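Long-range contact in extracellular subtilisin-like serine proteinase (PDB 1SH7), which probably hydrolyses peptide bonds as the calcium-binding, subtilisin-like serine endopeptidase domain of a cold-adapted Vibrio enzyme: residues Asn190-Cys194 and Thr261-Thr265. Numbering follows the deposited sequence.
Sequences NWGSC and TRGTT
Trp-191 keeps its indole between the backbone N and the carbonyl carbon (chi1 44°), while a bend at chi3 folds the end of Arg-262 over one face of that ring, giving a guanidinium-indole stack. In this subtilase fold it joins two surface loops, one leading into the outermost strand 197-200 of the parallel sheet, the other lying within the loop between the antiparallel strands 254-255 and 267-268. There, positive phi and psi at both Arg-262 and Gly-263 give a type I' beta turn, closed by a weak Thr-264 N to Thr-261 O bond. Stacking is supported by planes only 11° apart, the guanidinium of Arg-262 and the indole of Trp-191 having centres 3.8 Å apart. The cation-pi component is off-centre at Arg-262 CZ, whereas Arg-262 CD makes a CH-pi contact more squarely over the five-membered ring. At the benzo side, Arg-262 NH2 reaches Trp-191 CZ2 at 3.3 Å. The backbone of Trp-191 is also hydrogen-bonded to Ala-160 and Ala-162.

The second link is polar. Thr-264 OG1 accepts from Gly-192 N at 3.0 Å with an N-H...O angle of 164°, and donates to Thr-261 O at 2.7 Å, so a single hydroxyl ties its own turn to the 190-194 loop. Farther along, one water bridges the loops, donating to Gly-192 O and accepting from Thr-265 N, each 2.9 Å from the water oxygen.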
# COMPACT_ATOMS: atom_id res chain seq x y z
N ASN A 190 7.00 -9.44 -8.92
CA ASN A 190 6.18 -10.60 -9.22
C ASN A 190 5.04 -10.15 -10.17
O ASN A 190 4.80 -8.95 -10.41
CB ASN A 190 5.62 -11.23 -7.93
CG ASN A 190 6.64 -12.06 -7.16
OD1 ASN A 190 6.33 -12.57 -6.06
ND2 ASN A 190 7.81 -12.21 -7.69
N TRP A 191 4.38 -11.14 -10.75
CA TRP A 191 3.53 -11.00 -11.91
C TRP A 191 2.43 -12.05 -11.85
O TRP A 191 2.42 -12.86 -10.92
CB TRP A 191 4.35 -11.10 -13.23
CG TRP A 191 5.37 -12.22 -13.27
CD1 TRP A 191 6.71 -12.09 -13.14
CD2 TRP A 191 5.12 -13.60 -13.49
NE1 TRP A 191 7.32 -13.32 -13.23
CE2 TRP A 191 6.36 -14.27 -13.43
CE3 TRP A 191 3.97 -14.36 -13.70
CZ2 TRP A 191 6.48 -15.65 -13.60
CZ3 TRP A 191 4.09 -15.73 -13.86
CH2 TRP A 191 5.34 -16.36 -13.81
N GLY A 192 1.51 -12.02 -12.82
CA GLY A 192 0.50 -13.07 -12.96
C GLY A 192 -0.95 -12.76 -12.61
O GLY A 192 -1.35 -11.63 -12.27
N SER A 193 -1.74 -13.82 -12.66
CA SER A 193 -3.19 -13.74 -12.43
C SER A 193 -3.61 -13.25 -11.04
O SER A 193 -4.74 -12.82 -10.89
CB SER A 193 -3.81 -15.12 -12.66
OG SER A 193 -3.34 -16.03 -11.70
N CYS A 194 -2.75 -13.37 -10.02
CA CYS A 194 -3.11 -12.92 -8.66
C CYS A 194 -2.83 -11.44 -8.39
O CYS A 194 -3.21 -10.93 -7.36
CB CYS A 194 -2.38 -13.74 -7.62
SG CYS A 194 -3.02 -15.39 -7.48
N THR A 261 4.42 -6.70 -18.82
CA THR A 261 3.45 -7.14 -17.82
C THR A 261 3.47 -8.65 -17.63
O THR A 261 2.99 -9.16 -16.60
CB THR A 261 2.05 -6.73 -18.25
OG1 THR A 261 1.81 -7.12 -19.62
CG2 THR A 261 1.92 -5.18 -18.25
N ARG A 262 3.93 -9.38 -18.63
CA ARG A 262 4.29 -10.79 -18.41
C ARG A 262 3.09 -11.61 -17.91
O ARG A 262 3.25 -12.39 -16.96
CB ARG A 262 5.31 -10.84 -17.28
CG ARG A 262 6.67 -10.99 -17.64
CD ARG A 262 7.40 -11.70 -16.55
NE ARG A 262 7.17 -13.14 -16.65
CZ ARG A 262 8.10 -14.07 -16.43
NH1 ARG A 262 9.33 -13.73 -16.06
NH2 ARG A 262 7.79 -15.34 -16.56
N GLY A 263 1.91 -11.41 -18.46
CA GLY A 263 0.73 -12.12 -17.99
C GLY A 263 -0.04 -11.51 -16.84
O GLY A 263 -0.86 -12.18 -16.19
N THR A 264 0.18 -10.22 -16.60
CA THR A 264 -0.54 -9.48 -15.56
C THR A 264 -1.46 -8.53 -16.25
O THR A 264 -1.07 -7.95 -17.28
CB THR A 264 0.45 -8.64 -14.71
OG1 THR A 264 1.56 -9.44 -14.28
CG2 THR A 264 -0.19 -8.12 -13.45
N THR A 265 -2.65 -8.32 -15.70
CA THR A 265 -3.55 -7.33 -16.23
C THR A 265 -2.86 -5.96 -16.28
O THR A 265 -2.15 -5.52 -15.35
CB THR A 265 -4.87 -7.32 -15.45
OG1 THR A 265 -5.80 -6.43 -16.08
CG2 THR A 265 -4.71 -6.81 -14.05
O HOH W 1 -3.38 -9.89 -13.43